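Side-chain contacts in possible protein of nuclear scaffold (Encephalitozoon cuniculi, PDB 3KAE), which probably serves as a Cdc27-type subunit of the anaphase-promoting complex, its N-terminal tetratricopeptide-repeat domain pairing with a second copy to form a homodimer: residues C[143-147]-C[148-152]; C[176-179]-C[180-183]; C[201-205]-C[206-210]; C[215-218]-C[219-223]. All blocks are in the same frame, centred on the assembly; numbering follows the deposited sequence.

Contact 1: residues C[143-147]-C[148-152]; sequences KSFLF and SPVEN
Phe-147 offers one face of its ring to Glu-151, whose CG sits 3.6 Å from the ring centroid and 20° off the ring normal, a CH-pi contact made one helical turn apart. The Phe-145 ring meets its partner less squarely: CG2 of Val-150 approaches it obliquely, 3.6 Å from CD2. Both contacts lie where the loop after helix 130-143 enters helix 147-155, in an all-helical tetratricopeptide-repeat domain, with Leu-146 at the N-cap position. With chi1 at -68°, CG of Glu-151 stands beside its backbone N and over the ring; the bend at chi2 (-65°) then sets the direction of the carboxylate, which is bonded to Tyr-180 OH and Asn-213 ND2. A glutamate suits the place because its aliphatic part can pack and its charged end can bind. Val-150, a compact branched residue, fills the angle between the Phe-145 ring and the main chain. Leu-146 packs CB on Pro-149 CD at 3.8 Å, and the proline, which has no N-H to offer, fits a first turn where none is required. Phe-145 also meets Phe-23 of the second subunit, which draws this loop into the dimer interface. Backbone bonds close the turn, Val-150 N to Leu-146 O at 3.2 Å and Glu-151 N to Phe-147 O at 2.9 Å. Asn-152 then folds back, its ND2 donating to Ser-148 O at 2.6 Å from the face of that carbonyl group opposite to Asn-152 N.

Contact 2: residues C[176-179]-C[180-183]; sequences IEEE and YVSD
Ser-182 turns its hydroxyl back along the helix to the carbonyl oxygen of Glu-178, donating from OG at 2.8 Å. The same oxygen takes Ser-182 N at 3.0 Å, and the two donors reach it from opposite faces of the carbonyl plane. The torsion matters here: with chi1 at -53°, OG stands beside its own backbone N, close enough to share the acceptor. Serine, short and polar, can thus place its hydroxyl on a main-chain oxygen at an exposed position. One residue on, Asp-183 N binds Glu-179 O at 2.9 Å. These bonds run through the first two turns of helix 176-190, one of the helices of the tetratricopeptide-repeat domain. The side chains of Glu-179 and Asp-183 bring like charges near each other, OE2 to OD2 at 4.2 Å, with the carboxylate planes 75° apart; Lys-198 forms salt bridges with both and probably offsets the repulsion, while Tyr-199 OH adds a hydrogen bond to Asp-183. On the buried flank, Val-181 presses CG2 to 3.1 Å from Glu-177 O. Tyr-180 has that same oxygen at its ring edge, with CD1 3.9 Å from Glu-177 O, and is set further by its phenol, bonded to Glu-151, and by Phe-23 of the second subunit, which meets its ring edge-to-face.

Contact 3: residues C[201-205]-C[206-210]; sequences EHVPG and IGSYF
Val-203 lays its CG2 methyl against the main chain of Gly-207, 3.7 Å from the carbonyl carbon, and reaches on toward Ser-208 with CG1. The close fit is possible because Gly-207 carries no side chain on the flank that faces the loop: there the carbonyl oxygen of His-202 also comes in, 2.7 Å from Gly-207 N, though the bond is weak because the N-H points well off the line (126°). His-202 adds an apolar touch, its CB 3.9 Å from CG2 of Ile-206, while its ring lies oblique to that methyl. Between these residues the chain doubles back through a cis peptide bond before Pro-204 and then through Gly-205, whose positive phi of 137° is readily reached by glycine. Its carbonyl oxygen receives Ser-208 N at 2.9 Å, the donor standing above the carbonyl plane. Ser-208 OG lies equally near that oxygen, but a bond there is not settled, because the hydroxyl is hydrogen-bonded to Asp-238. CD2 of Tyr-209 comes within 3.7 Å of Gly-205 O, and the ring goes on to meet Phe-241 and, from the second subunit, Phe-23, both edge-to-face. Glycine, proline and serine in so short a span make a short connection from helix 193-200 into the first turn of helix 206-220, as between the helices of a tetratricopeptide-repeat domain.

Contact 4: residues C[215-218]-C[219-223]; sequences ARRY and FNLGM
A Schellman motif ends helix 206-220, and Tyr-218 and Met-223 meet there. Gly-222 turns the chain out of the helix with a positive phi of 85°, a conformation glycine adopts without strain, and its N binds Phe-219 O at 2.7 Å. Met-223 sets its sulfur at the edge of the Tyr-218 ring, SD lying 5.3 Å from the centroid, near the ring plane and nearest CD1, a Met-aromatic contact suited to a long, flexible, polarisable side chain. The Tyr-218 ring is held in turn by Phe-187, which it meets edge-to-face. On another flank Leu-221 covers one face of the Arg-217 guanidinium, CD2 3.4 Å from CZ and offset toward the rim. The bend of the arginine at chi2 (59°) brings its end forward along the helix to the leucine, and NE is hydrogen-bonded to the carbonyl oxygen of His-188. In the last turn the backbone pattern changes: Asn-220 N still bonds almost straight to Arg-216 O at 3.1 Å, whereas Leu-221 N divides between Tyr-218 O at 3.1 Å and a weak bond to Arg-217 O. Leu-221, Tyr-218 and Met-223 all touch Leu-191, an apolar cluster beside the helix end. Leucine takes the flat face while NE and NH2 keep their hydrogen bonds, so the arginine can pack as an apolar surface and still bind through its N-H groups.

The four contacts follow one another along the C-terminal half of the chain, on three helices: contact 1 at the start of 147-155, contact 2 at the start of 176-190, contacts 3 and 4 at the two ends of 206-220. The centres of contacts 1 and 2 are about 11 Å apart, and those of contacts 2 and 3 about 13 Å. Contact 1 also meets contact 3, where Phe-147 packs on Tyr-209. These three all touch the second subunit, Phe-23 of which reaches each, so they form a joined part of the dimer interface. Contact 4 lies about 18 Å from contact 3, centre to centre, and touches no other chain of the assembly.

Contact 1: residues C[143-147]-C[148-152]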
# COMPACT_ATOMS: atom_id res chain seq x y z
N LYS C 143 -6.04 -24.78 -4.75
CA LYS C 143 -7.12 -23.94 -5.25
C LYS C 143 -6.65 -22.99 -6.34
O LYS C 143 -7.37 -22.74 -7.30
CB LYS C 143 -7.80 -23.16 -4.11
CG LYS C 143 -8.93 -22.25 -4.60
CD LYS C 143 -10.05 -22.14 -3.58
CE LYS C 143 -11.00 -21.00 -3.96
NZ LYS C 143 -12.26 -21.07 -3.18
N SER C 144 -5.44 -22.46 -6.19
CA SER C 144 -5.03 -21.37 -7.06
C SER C 144 -3.55 -21.06 -6.92
O SER C 144 -2.97 -21.23 -5.85
CB SER C 144 -5.86 -20.12 -6.72
OG SER C 144 -5.36 -18.97 -7.38
N PHE C 145 -2.95 -20.60 -8.02
CA PHE C 145 -1.56 -20.17 -8.00
C PHE C 145 -1.40 -18.92 -7.13
O PHE C 145 -2.02 -17.90 -7.38
CB PHE C 145 -1.06 -19.86 -9.43
CG PHE C 145 0.33 -19.26 -9.47
CD1 PHE C 145 0.54 -17.93 -9.13
CD2 PHE C 145 1.43 -20.02 -9.86
CE1 PHE C 145 1.81 -17.37 -9.15
CE2 PHE C 145 2.70 -19.45 -9.89
CZ PHE C 145 2.89 -18.12 -9.53
N LEU C 146 -0.54 -19.01 -6.12
CA LEU C 146 -0.05 -17.85 -5.42
C LEU C 146 1.45 -18.03 -5.26
O LEU C 146 1.95 -19.16 -5.24
CB LEU C 146 -0.71 -17.66 -4.05
CG LEU C 146 -2.24 -17.45 -4.03
CD1 LEU C 146 -2.73 -17.36 -2.62
CD2 LEU C 146 -2.68 -16.22 -4.82
N PHE C 147 2.17 -16.91 -5.16
CA PHE C 147 3.62 -16.89 -5.17
C PHE C 147 4.28 -17.59 -4.01
O PHE C 147 5.25 -18.33 -4.20
CB PHE C 147 4.12 -15.45 -5.25
CG PHE C 147 5.62 -15.33 -5.18
CD1 PHE C 147 6.27 -15.10 -3.97
CD2 PHE C 147 6.39 -15.42 -6.34
CE1 PHE C 147 7.65 -14.98 -3.91
CE2 PHE C 147 7.77 -15.28 -6.29
CZ PHE C 147 8.40 -15.07 -5.08
N SER C 148 3.78 -17.36 -2.79
CA SER C 148 4.45 -17.95 -1.64
C SER C 148 4.32 -19.48 -1.51
O SER C 148 5.29 -20.14 -1.17
CB SER C 148 4.04 -17.26 -0.34
OG SER C 148 5.07 -17.42 0.63
N PRO C 149 3.11 -20.03 -1.72
CA PRO C 149 2.97 -21.49 -1.71
C PRO C 149 3.81 -22.13 -2.84
O PRO C 149 4.56 -23.09 -2.60
CB PRO C 149 1.46 -21.70 -1.94
CG PRO C 149 0.83 -20.45 -1.46
CD PRO C 149 1.80 -19.35 -1.79
N VAL C 150 3.71 -21.58 -4.05
CA VAL C 150 4.48 -22.08 -5.18
C VAL C 150 5.99 -22.07 -4.92
O VAL C 150 6.66 -23.10 -5.07
CB VAL C 150 4.16 -21.31 -6.48
CG1 VAL C 150 5.15 -21.68 -7.58
CG2 VAL C 150 2.74 -21.61 -6.92
N GLU C 151 6.54 -20.92 -4.50
CA GLU C 151 8.00 -20.84 -4.30
C GLU C 151 8.52 -21.73 -3.17
O GLU C 151 9.64 -22.25 -3.24
CB GLU C 151 8.47 -19.39 -4.15
CG GLU C 151 8.32 -18.58 -5.44
CD GLU C 151 9.23 -19.11 -6.57
OE1 GLU C 151 10.48 -18.97 -6.48
OE2 GLU C 151 8.71 -19.66 -7.56
N ASN C 152 7.69 -21.89 -2.13
CA ASN C 152 8.04 -22.70 -0.97
C ASN C 152 7.91 -24.19 -1.25
O ASN C 152 8.67 -25.00 -0.72
CB ASN C 152 7.19 -22.33 0.25
CG ASN C 152 7.71 -21.12 0.96
OD1 ASN C 152 8.64 -21.22 1.77
ND2 ASN C 152 7.15 -19.96 0.65

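Contact 2: residues C[176-179]-C[180-183]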
# COMPACT_ATOMS: atom_id res chain seq x y z
N ILE C 176 0.28 -19.32 -17.99
CA ILE C 176 1.72 -19.12 -18.15
C ILE C 176 2.41 -19.39 -16.82
O ILE C 176 3.54 -19.88 -16.78
CB ILE C 176 2.05 -17.71 -18.67
CG1 ILE C 176 3.53 -17.38 -18.42
CG2 ILE C 176 1.16 -16.68 -18.01
CD1 ILE C 176 4.06 -16.22 -19.24
N GLU C 177 1.73 -19.10 -15.73
CA GLU C 177 2.31 -19.37 -14.42
C GLU C 177 2.31 -20.87 -14.11
O GLU C 177 3.21 -21.36 -13.45
CB GLU C 177 1.60 -18.57 -13.32
CG GLU C 177 0.20 -19.05 -12.94
CD GLU C 177 -0.88 -18.54 -13.86
OE1 GLU C 177 -0.59 -18.21 -15.03
OE2 GLU C 177 -2.04 -18.46 -13.42
N GLU C 178 1.30 -21.59 -14.60
CA GLU C 178 1.22 -23.02 -14.35
C GLU C 178 2.28 -23.74 -15.18
O GLU C 178 2.82 -24.77 -14.77
CB GLU C 178 -0.19 -23.56 -14.63
CG GLU C 178 -1.32 -22.75 -13.98
CD GLU C 178 -1.30 -22.80 -12.45
OE1 GLU C 178 -0.55 -23.62 -11.88
OE2 GLU C 178 -2.04 -22.00 -11.81
N GLU C 179 2.60 -23.17 -16.33
CA GLU C 179 3.71 -23.64 -17.15
C GLU C 179 5.04 -23.36 -16.45
O GLU C 179 5.99 -24.13 -16.56
CB GLU C 179 3.68 -22.95 -18.52
CG GLU C 179 4.94 -23.13 -19.32
CD GLU C 179 4.82 -22.54 -20.71
OE1 GLU C 179 3.72 -22.03 -21.03
OE2 GLU C 179 5.81 -22.59 -21.47
N TYR C 180 5.11 -22.25 -15.73
CA TYR C 180 6.33 -21.90 -15.00
C TYR C 180 6.60 -22.92 -13.91
O TYR C 180 7.75 -23.30 -13.64
CB TYR C 180 6.23 -20.50 -14.41
CG TYR C 180 7.16 -20.26 -13.24
CD1 TYR C 180 6.74 -20.51 -11.94
CD2 TYR C 180 8.44 -19.77 -13.43
CE1 TYR C 180 7.58 -20.28 -10.86
CE2 TYR C 180 9.30 -19.55 -12.35
CZ TYR C 180 8.85 -19.81 -11.07
OH TYR C 180 9.68 -19.58 -10.01
N VAL C 181 5.52 -23.36 -13.28
CA VAL C 181 5.62 -24.37 -12.24
C VAL C 181 6.02 -25.73 -12.84
O VAL C 181 6.87 -26.41 -12.28
CB VAL C 181 4.28 -24.52 -11.50
CG1 VAL C 181 4.43 -25.50 -10.35
CG2 VAL C 181 3.78 -23.17 -11.00
N SER C 182 5.41 -26.10 -13.95
CA SER C 182 5.73 -27.34 -14.65
C SER C 182 7.22 -27.38 -14.99
O SER C 182 7.90 -28.38 -14.73
CB SER C 182 4.91 -27.45 -15.93
OG SER C 182 3.53 -27.29 -15.68
N ASP C 183 7.71 -26.30 -15.58
CA ASP C 183 9.10 -26.21 -15.99
C ASP C 183 10.02 -26.38 -14.80
O ASP C 183 11.04 -27.08 -14.88
CB ASP C 183 9.37 -24.89 -16.70
CG ASP C 183 8.67 -24.81 -18.04
OD1 ASP C 183 7.98 -25.77 -18.43
OD2 ASP C 183 8.82 -23.77 -18.72

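Contact 3: residues C[201-205]-C[206-210]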
# COMPACT_ATOMS: atom_id res chain seq x y z
N GLU C 201 15.95 -15.74 -21.80
CA GLU C 201 15.51 -14.65 -22.66
C GLU C 201 14.54 -13.69 -21.97
O GLU C 201 14.31 -12.59 -22.46
CB GLU C 201 14.87 -15.19 -23.95
N HIS C 202 13.98 -14.12 -20.84
CA HIS C 202 13.02 -13.29 -20.11
C HIS C 202 13.57 -12.80 -18.77
O HIS C 202 12.95 -13.01 -17.72
CB HIS C 202 11.70 -14.03 -19.92
CG HIS C 202 11.15 -14.62 -21.18
ND1 HIS C 202 10.44 -13.88 -22.10
CD2 HIS C 202 11.23 -15.87 -21.68
CE1 HIS C 202 10.09 -14.66 -23.11
NE2 HIS C 202 10.56 -15.87 -22.88
N VAL C 203 14.72 -12.15 -18.83
CA VAL C 203 15.36 -11.53 -17.68
C VAL C 203 15.74 -10.12 -18.08
O VAL C 203 16.58 -9.93 -18.96
CB VAL C 203 16.66 -12.27 -17.32
CG1 VAL C 203 17.33 -11.67 -16.08
CG2 VAL C 203 16.38 -13.75 -17.12
N PRO C 204 15.12 -9.11 -17.44
CA PRO C 204 14.15 -9.21 -16.34
C PRO C 204 12.79 -9.76 -16.76
O PRO C 204 12.37 -9.63 -17.91
CB PRO C 204 13.98 -7.76 -15.88
CG PRO C 204 15.16 -7.03 -16.45
CD PRO C 204 15.45 -7.70 -17.75
N GLY C 205 12.10 -10.37 -15.79
CA GLY C 205 10.79 -10.97 -16.02
C GLY C 205 10.68 -12.33 -15.36
O GLY C 205 11.39 -12.60 -14.39
N ILE C 206 9.81 -13.20 -15.88
CA ILE C 206 9.61 -14.53 -15.32
C ILE C 206 10.94 -15.30 -15.25
O ILE C 206 11.16 -16.13 -14.36
CB ILE C 206 8.58 -15.33 -16.14
CG1 ILE C 206 8.15 -16.59 -15.39
CG2 ILE C 206 9.11 -15.66 -17.55
CD1 ILE C 206 7.00 -17.33 -16.05
N GLY C 207 11.84 -15.00 -16.19
CA GLY C 207 13.12 -15.69 -16.24
C GLY C 207 13.94 -15.44 -14.99
O GLY C 207 14.71 -16.31 -14.55
N SER C 208 13.79 -14.25 -14.43
CA SER C 208 14.54 -13.86 -13.23
C SER C 208 14.26 -14.83 -12.08
O SER C 208 15.15 -15.21 -11.33
CB SER C 208 14.18 -12.43 -12.81
OG SER C 208 14.09 -11.58 -13.95
N TYR C 209 13.00 -15.24 -11.96
CA TYR C 209 12.63 -16.22 -10.95
C TYR C 209 13.18 -17.60 -11.32
O TYR C 209 13.83 -18.24 -10.50
CB TYR C 209 11.10 -16.29 -10.82
CG TYR C 209 10.45 -15.01 -10.39
CD1 TYR C 209 10.26 -14.73 -9.04
CD2 TYR C 209 10.03 -14.07 -11.32
CE1 TYR C 209 9.66 -13.56 -8.62
CE2 TYR C 209 9.43 -12.89 -10.93
CZ TYR C 209 9.24 -12.63 -9.56
OH TYR C 209 8.65 -11.44 -9.13
N PHE C 210 12.92 -18.05 -12.54
CA PHE C 210 13.35 -19.40 -12.95
C PHE C 210 14.87 -19.59 -12.83
O PHE C 210 15.34 -20.49 -12.14
CB PHE C 210 12.89 -19.72 -14.37
CG PHE C 210 13.04 -21.17 -14.74
CD1 PHE C 210 12.03 -22.07 -14.47
CD2 PHE C 210 14.22 -21.64 -15.31
CE1 PHE C 210 12.16 -23.41 -14.79
CE2 PHE C 210 14.37 -22.96 -15.65
CZ PHE C 210 13.33 -23.85 -15.39

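Contact 4: residues C[215-218]-C[219-223]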
# COMPACT_ATOMS: atom_id res chain seq x y z
N ALA C 215 19.83 -21.45 -10.12
CA ALA C 215 21.10 -21.22 -9.44
C ALA C 215 21.13 -21.88 -8.07
O ALA C 215 22.16 -22.38 -7.63
CB ALA C 215 21.36 -19.73 -9.33
N ARG C 216 19.97 -21.90 -7.41
CA ARG C 216 19.85 -22.43 -6.06
C ARG C 216 19.94 -23.94 -6.11
O ARG C 216 20.65 -24.57 -5.31
CB ARG C 216 18.50 -22.00 -5.46
CG ARG C 216 18.21 -22.55 -4.08
CD ARG C 216 16.77 -22.27 -3.73
NE ARG C 216 15.86 -22.99 -4.62
CZ ARG C 216 14.61 -22.61 -4.87
NH1 ARG C 216 14.12 -21.52 -4.31
NH2 ARG C 216 13.86 -23.33 -5.70
N ARG C 217 19.22 -24.54 -7.04
CA ARG C 217 19.27 -25.98 -7.23
C ARG C 217 20.70 -26.44 -7.53
O ARG C 217 21.18 -27.44 -6.97
CB ARG C 217 18.37 -26.40 -8.38
CG ARG C 217 18.42 -27.89 -8.68
CD ARG C 217 18.01 -28.69 -7.45
NE ARG C 217 17.86 -30.11 -7.77
CZ ARG C 217 17.96 -31.11 -6.89
NH1 ARG C 217 18.21 -30.84 -5.61
NH2 ARG C 217 17.79 -32.36 -7.28
N TYR C 218 21.37 -25.72 -8.42
CA TYR C 218 22.75 -26.03 -8.74
C TYR C 218 23.63 -26.03 -7.50
O TYR C 218 24.47 -26.91 -7.32
CB TYR C 218 23.31 -25.04 -9.76
CG TYR C 218 22.85 -25.31 -11.17
CD1 TYR C 218 23.00 -26.57 -11.74
CD2 TYR C 218 22.29 -24.30 -11.94
CE1 TYR C 218 22.59 -26.82 -13.03
CE2 TYR C 218 21.86 -24.54 -13.23
CZ TYR C 218 22.02 -25.81 -13.78
OH TYR C 218 21.62 -26.07 -15.08
N PHE C 219 23.45 -25.04 -6.63
CA PHE C 219 24.28 -24.99 -5.43
C PHE C 219 24.05 -26.22 -4.56
O PHE C 219 25.00 -26.89 -4.16
CB PHE C 219 24.03 -23.71 -4.65
CG PHE C 219 24.91 -23.57 -3.44
CD1 PHE C 219 26.16 -22.99 -3.55
CD2 PHE C 219 24.49 -24.06 -2.21
CE1 PHE C 219 26.98 -22.87 -2.44
CE2 PHE C 219 25.30 -23.94 -1.09
CZ PHE C 219 26.55 -23.34 -1.20
N ASN C 220 22.78 -26.51 -4.27
CA ASN C 220 22.40 -27.68 -3.49
C ASN C 220 22.97 -28.99 -4.05
O ASN C 220 23.08 -29.98 -3.34
CB ASN C 220 20.88 -27.78 -3.37
CG ASN C 220 20.24 -26.52 -2.79
OD1 ASN C 220 20.93 -25.61 -2.32
ND2 ASN C 220 18.92 -26.47 -2.82
N LEU C 221 23.32 -28.99 -5.33
CA LEU C 221 23.88 -30.19 -5.95
C LEU C 221 25.41 -30.16 -5.98
O LEU C 221 26.04 -31.08 -6.48
CB LEU C 221 23.34 -30.40 -7.37
CG LEU C 221 21.83 -30.60 -7.51
CD1 LEU C 221 21.50 -31.11 -8.91
CD2 LEU C 221 21.31 -31.55 -6.45
N GLY C 222 26.00 -29.08 -5.47
CA GLY C 222 27.45 -28.96 -5.44
C GLY C 222 28.03 -28.40 -6.72
O GLY C 222 29.22 -28.08 -6.78
N MET C 223 27.21 -28.27 -7.76
CA MET C 223 27.64 -27.70 -9.03
C MET C 223 27.75 -26.18 -8.93
O MET C 223 26.91 -25.44 -9.45
CB MET C 223 26.66 -28.08 -10.14
CG MET C 223 26.04 -29.46 -9.97
SD MET C 223 25.10 -30.06 -11.41
CE MET C 223 24.62 -31.68 -10.81